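Local atomic coordinates of fructose transport system repressor FruR (Pseudomonas putida, PDB entry 3O74), a protein that probably binds specific DNA sites to repress or activate transcription, with fructose 1-phosphate as its preferred effector. Residues Q110-L115 against G140-A145; V190-V195 against L209-F214. All coordinates share one frame; numbering follows the deposited sequence.

Contact 1: residues Q110-L115 against G140-A145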
loop_
_atom_site.group_PDB
_atom_site.type_symbol
_atom_site.label_atom_id
_atom_site.label_comp_id
_atom_site.label_asym_id
_atom_site.label_seq_id
_atom_site.Cartn_x
_atom_site.Cartn_y
_atom_site.Cartn_z
ATOM N N GLN B 110 -19.659 -16.358 -6.833
ATOM C CA GLN B 110 -20.563 -15.719 -5.887
ATOM C C GLN B 110 -20.697 -14.227 -6.171
ATOM O O GLN B 110 -21.788 -13.663 -6.074
ATOM C CB GLN B 110 -20.061 -15.902 -4.456
ATOM C CG GLN B 110 -20.144 -17.313 -3.918
ATOM C CD GLN B 110 -19.957 -17.353 -2.416
ATOM O OE1 GLN B 110 -20.603 -16.604 -1.681
ATOM N NE2 GLN B 110 -19.068 -18.222 -1.949
ATOM N N LEU B 111 -19.580 -13.592 -6.509
ATOM C CA LEU B 111 -19.566 -12.162 -6.780
ATOM C C LEU B 111 -20.500 -11.828 -7.942
ATOM O O LEU B 111 -21.345 -10.942 -7.833
ATOM C CB LEU B 111 -18.139 -11.688 -7.074
ATOM C CG LEU B 111 -17.867 -10.184 -7.101
ATOM C CD1 LEU B 111 -18.356 -9.515 -5.823
ATOM C CD2 LEU B 111 -16.383 -9.925 -7.307
ATOM N N ALA B 112 -20.356 -12.556 -9.046
ATOM C CA ALA B 112 -21.185 -12.327 -10.222
ATOM C C ALA B 112 -22.650 -12.652 -9.938
ATOM O O ALA B 112 -23.551 -11.913 -10.338
ATOM C CB ALA B 112 -20.675 -13.141 -11.397
ATOM N N ALA B 113 -22.883 -13.758 -9.241
ATOM C CA ALA B 113 -24.238 -14.173 -8.897
ATOM C C ALA B 113 -24.945 -13.119 -8.047
ATOM O O ALA B 113 -26.159 -12.940 -8.148
ATOM C CB ALA B 113 -24.215 -15.510 -8.180
ATOM N N SER B 114 -24.184 -12.417 -7.213
ATOM C CA SER B 114 -24.765 -11.394 -6.349
ATOM C C SER B 114 -25.288 -10.202 -7.154
ATOM O O SER B 114 -26.201 -9.503 -6.714
ATOM C CB SER B 114 -23.771 -10.938 -5.273
ATOM O OG SER B 114 -22.814 -10.028 -5.788
ATOM N N LEU B 115 -24.709 -9.976 -8.331
ATOM C CA LEU B 115 -25.171 -8.911 -9.217
ATOM C C LEU B 115 -26.341 -9.392 -10.072
ATOM O O LEU B 115 -27.258 -8.628 -10.378
ATOM C CB LEU B 115 -24.037 -8.430 -10.125
ATOM C CG LEU B 115 -22.708 -8.063 -9.458
ATOM C CD1 LEU B 115 -21.771 -7.403 -10.461
ATOM C CD2 LEU B 115 -22.930 -7.165 -8.252
ATOM N N GLY B 140 -13.157 -17.599 -15.007
ATOM C CA GLY B 140 -13.824 -18.890 -15.007
ATOM C C GLY B 140 -15.038 -18.916 -14.098
ATOM O O GLY B 140 -16.100 -19.399 -14.487
ATOM N N GLY B 141 -14.881 -18.393 -12.885
ATOM C CA GLY B 141 -15.984 -18.320 -11.943
ATOM C C GLY B 141 -17.088 -17.413 -12.444
ATOM O O GLY B 141 -18.276 -17.693 -12.263
ATOM N N PHE B 142 -16.687 -16.317 -13.081
ATOM C CA PHE B 142 -17.630 -15.381 -13.682
ATOM C C PHE B 142 -18.497 -16.066 -14.742
ATOM O O PHE B 142 -19.719 -15.908 -14.748
ATOM C CB PHE B 142 -16.870 -14.187 -14.275
ATOM C CG PHE B 142 -17.732 -13.233 -15.056
ATOM C CD1 PHE B 142 -18.425 -12.219 -14.417
ATOM C CD2 PHE B 142 -17.826 -13.336 -16.433
ATOM C CE1 PHE B 142 -19.212 -11.335 -15.138
ATOM C CE2 PHE B 142 -18.607 -12.455 -17.159
ATOM C CZ PHE B 142 -19.301 -11.453 -16.511
ATOM N N ASP B 143 -17.872 -16.836 -15.628
ATOM C CA ASP B 143 -18.615 -17.574 -16.650
ATOM C C ASP B 143 -19.571 -18.580 -16.023
ATOM O O ASP B 143 -20.716 -18.717 -16.455
ATOM C CB ASP B 143 -17.664 -18.306 -17.597
ATOM C CG ASP B 143 -16.869 -17.363 -18.474
ATOM O OD1 ASP B 143 -17.244 -16.176 -18.571
ATOM O OD2 ASP B 143 -15.870 -17.812 -19.075
ATOM N N GLU B 144 -19.088 -19.284 -15.006
ATOM C CA GLU B 144 -19.865 -20.322 -14.337
ATOM C C GLU B 144 -21.192 -19.791 -13.795
ATOM O O GLU B 144 -22.212 -20.474 -13.855
ATOM C CB GLU B 144 -19.042 -20.950 -13.211
ATOM C CG GLU B 144 -19.868 -21.607 -12.122
ATOM C CD GLU B 144 -20.029 -23.104 -12.307
ATOM O OE1 GLU B 144 -19.143 -23.730 -12.925
ATOM O OE2 GLU B 144 -21.039 -23.655 -11.819
ATOM N N ALA B 145 -21.174 -18.571 -13.270
ATOM C CA ALA B 145 -22.380 -17.959 -12.721
ATOM C C ALA B 145 -23.315 -17.476 -13.824
ATOM O O ALA B 145 -24.470 -17.133 -13.567
ATOM C CB ALA B 145 -22.021 -16.812 -11.791
#

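Contact 2: residues V190-V195 against L209-F214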
loop_
_atom_site.group_PDB
_atom_site.type_symbol
_atom_site.label_atom_id
_atom_site.label_comp_id
_atom_site.label_asym_id
_atom_site.label_seq_id
_atom_site.Cartn_x
_atom_site.Cartn_y
_atom_site.Cartn_z
ATOM N N VAL B 190 -7.642 -2.367 -8.092
ATOM C CA VAL B 190 -6.940 -1.318 -8.831
ATOM C C VAL B 190 -7.610 -1.062 -10.177
ATOM O O VAL B 190 -7.617 0.066 -10.672
ATOM C CB VAL B 190 -5.436 -1.629 -9.033
ATOM C CG1 VAL B 190 -5.242 -2.783 -9.997
ATOM C CG2 VAL B 190 -4.714 -0.400 -9.543
ATOM N N LEU B 191 -8.174 -2.109 -10.768
ATOM C CA LEU B 191 -8.921 -1.953 -12.008
ATOM C C LEU B 191 -10.203 -1.177 -11.753
ATOM O O LEU B 191 -10.602 -0.355 -12.567
ATOM C CB LEU B 191 -9.243 -3.312 -12.642
ATOM C CG LEU B 191 -8.051 -4.086 -13.204
ATOM C CD1 LEU B 191 -8.456 -5.503 -13.611
ATOM C CD2 LEU B 191 -7.435 -3.345 -14.376
ATOM N N LEU B 192 -10.844 -1.437 -10.617
ATOM C CA LEU B 192 -12.044 -0.692 -10.242
ATOM C C LEU B 192 -11.750 0.804 -10.127
ATOM O O LEU B 192 -12.601 1.639 -10.428
ATOM C CB LEU B 192 -12.604 -1.208 -8.915
ATOM C CG LEU B 192 -13.908 -0.541 -8.456
ATOM C CD1 LEU B 192 -15.036 -0.801 -9.456
ATOM C CD2 LEU B 192 -14.315 -1.003 -7.057
ATOM N N GLN B 193 -10.546 1.137 -9.676
ATOM C CA GLN B 193 -10.155 2.535 -9.531
ATOM C C GLN B 193 -10.202 3.258 -10.867
ATOM O O GLN B 193 -10.609 4.419 -10.943
ATOM C CB GLN B 193 -8.750 2.642 -8.946
ATOM C CG GLN B 193 -8.630 2.186 -7.513
ATOM C CD GLN B 193 -7.247 2.445 -6.957
ATOM O OE1 GLN B 193 -6.794 3.586 -6.903
ATOM N NE2 GLN B 193 -6.566 1.386 -6.548
ATOM N N GLY B 194 -9.771 2.568 -11.919
ATOM C CA GLY B 194 -9.815 3.125 -13.257
ATOM C C GLY B 194 -11.252 3.277 -13.711
ATOM O O GLY B 194 -11.609 4.255 -14.370
ATOM N N VAL B 195 -12.077 2.298 -13.354
ATOM C CA VAL B 195 -13.501 2.356 -13.647
ATOM C C VAL B 195 -14.101 3.620 -13.031
ATOM O O VAL B 195 -14.863 4.330 -13.680
ATOM C CB VAL B 195 -14.236 1.111 -13.116
ATOM C CG1 VAL B 195 -15.733 1.358 -13.070
ATOM C CG2 VAL B 195 -13.908 -0.117 -13.972
ATOM N N LEU B 209 -24.583 1.669 -12.048
ATOM C CA LEU B 209 -24.519 0.228 -12.300
ATOM C C LEU B 209 -24.373 -0.606 -11.027
ATOM O O LEU B 209 -24.039 -0.085 -9.962
ATOM C CB LEU B 209 -23.385 -0.116 -13.277
ATOM C CG LEU B 209 -22.091 0.705 -13.305
ATOM C CD1 LEU B 209 -21.644 1.145 -11.922
ATOM C CD2 LEU B 209 -20.987 -0.077 -14.007
ATOM N N GLN B 210 -24.637 -1.905 -11.152
ATOM C CA GLN B 210 -24.341 -2.868 -10.095
ATOM C C GLN B 210 -22.856 -3.213 -10.151
ATOM O O GLN B 210 -22.376 -3.700 -11.175
ATOM C CB GLN B 210 -25.160 -4.143 -10.295
ATOM C CG GLN B 210 -26.662 -3.942 -10.238
ATOM C CD GLN B 210 -27.215 -4.093 -8.838
ATOM O OE1 GLN B 210 -27.434 -3.109 -8.134
ATOM N NE2 GLN B 210 -27.446 -5.334 -8.425
ATOM N N LEU B 211 -22.136 -2.979 -9.056
ATOM C CA LEU B 211 -20.686 -3.171 -9.042
ATOM C C LEU B 211 -20.213 -4.258 -8.088
ATOM O O LEU B 211 -20.685 -4.362 -6.957
ATOM C CB LEU B 211 -19.969 -1.867 -8.687
ATOM C CG LEU B 211 -19.872 -0.777 -9.746
ATOM C CD1 LEU B 211 -19.113 0.409 -9.181
ATOM C CD2 LEU B 211 -19.189 -1.308 -10.994
ATOM N N GLY B 212 -19.248 -5.045 -8.552
ATOM C CA GLY B 212 -18.613 -6.052 -7.727
ATOM C C GLY B 212 -17.138 -6.142 -8.073
ATOM O O GLY B 212 -16.759 -6.007 -9.238
ATOM N N THR B 213 -16.304 -6.379 -7.066
ATOM C CA THR B 213 -14.861 -6.385 -7.273
ATOM C C THR B 213 -14.146 -7.368 -6.352
ATOM O O THR B 213 -14.671 -7.755 -5.308
ATOM C CB THR B 213 -14.256 -4.984 -7.044
ATOM O OG1 THR B 213 -12.877 -4.983 -7.434
ATOM C CG2 THR B 213 -14.365 -4.583 -5.576
ATOM N N PHE B 214 -12.952 -7.779 -6.764
ATOM C CA PHE B 214 -12.040 -8.480 -5.874
ATOM C C PHE B 214 -11.261 -7.445 -5.084
ATOM O O PHE B 214 -10.998 -6.346 -5.575
ATOM C CB PHE B 214 -11.089 -9.371 -6.665
ATOM C CG PHE B 214 -11.691 -10.683 -7.073
ATOM C CD1 PHE B 214 -12.702 -10.734 -8.018
ATOM C CD2 PHE B 214 -11.238 -11.868 -6.515
ATOM C CE1 PHE B 214 -13.256 -11.948 -8.394
ATOM C CE2 PHE B 214 -11.784 -13.077 -6.886
ATOM C CZ PHE B 214 -12.794 -13.119 -7.826
#

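Contact 1: residues Q110-L115 against G140-A145
Ala112 turns its methyl toward segment 140-145 and meets two side chains there, Phe142 and Ala145. The side chains that touch across the segments are all apolar. Ala112 CB lies 3.9 Å from Phe142 CD1, approaching the ring obliquely. Phe142 CG stands anti to the backbone N (chi1 174°), a setting that brings CD1 to Ala112; the Phe142 side chain also touches Ser108. Three residues further along, Ala145 CB meets Ala112 CB methyl to methyl at 3.9 Å. The same Ala145 CB packs on the backbone, 4.1 Å from Ala113 N, and more loosely at 4.4 Å from Ala113 CB.

No polar bond links the two segments. Ser114 OG donates to Leu111 O at 2.7 Å, tilted 23° from the carbonyl plane, and is also bonded to Asn228 of strand 227-231. Asp143, directed away from helix 104-116, makes a salt bridge to Arg155 of strand 152-158.

Helices 104-116 and 133-144 pack side by side on one face of the sheet in this LacI-family, periplasmic-binding-protein-like fold. Alanine methyls let the backbones come close, with Ala113 CA and Ala145 CA 5.7 Å apart, and van der Waals packing of these methyls and the Phe142 ring joins the segments.

Contact 2: residues V190-V195 against L209-F214
The helical segment 190-195 lies over one face of strand 210-214, nearest where Leu192 CA stands 7.0 Å from Thr213 CA. No hydrogen bond crosses between the two backbones. The strand is held instead by its sheet neighbours, with Gly212 bonded to Leu184 and Thr186 on strand 183-186 and Leu211 to Asn228 on strand 227-231. Strand 183-186, helix 189-201 and strand 210-214 form a beta-alpha-beta unit of the LacI-family, periplasmic-binding-protein-like fold, in which the helix covers the two parallel strands it connects.

Leu192 carries the packing with both methyl branches. Its CG is anti to the backbone N (chi1 -177°), and from there CD2 reaches Thr213 CG2 at 3.9 Å, the two side chains crossing at about a right angle. The other branch turns along the strand, where Leu192 CD1 meets Leu211 CD1 at 4.3 Å. Thr213 OG1 lies beside Leu192 CB at 4.1 Å; this hydroxyl donates to Phe214 O at 3.0 Å, with a C=O···donor angle of 122°, and is also hydrogen-bonded to Thr186 OG1. All three touching residues are buried. Next to Leu192, the backbone O of Gln193 accepts a hydrogen bond from Gln218 NE2 of the second subunit.

In the fold
Contact 1 closes before contact 2 opens along the chain, and their centres lie about 15 Å apart in the same lobe of the sugar-binding region. They meet at the sheet. Helix 104-116, half of contact 1, packs on the face of strand 210-214 that is turned away from helix 189-201, with Leu111 CD2 3.4 Å from Thr213 O and 3.8 Å from Phe214 CD1. Strand 210-214 is therefore sandwiched between two helices, while contact 1 continues the helical layer from helix 104-116 to helix 133-144. With the strand covered on both faces, the two contacts belong to the packing of one lobe of the LacI-family effector domain.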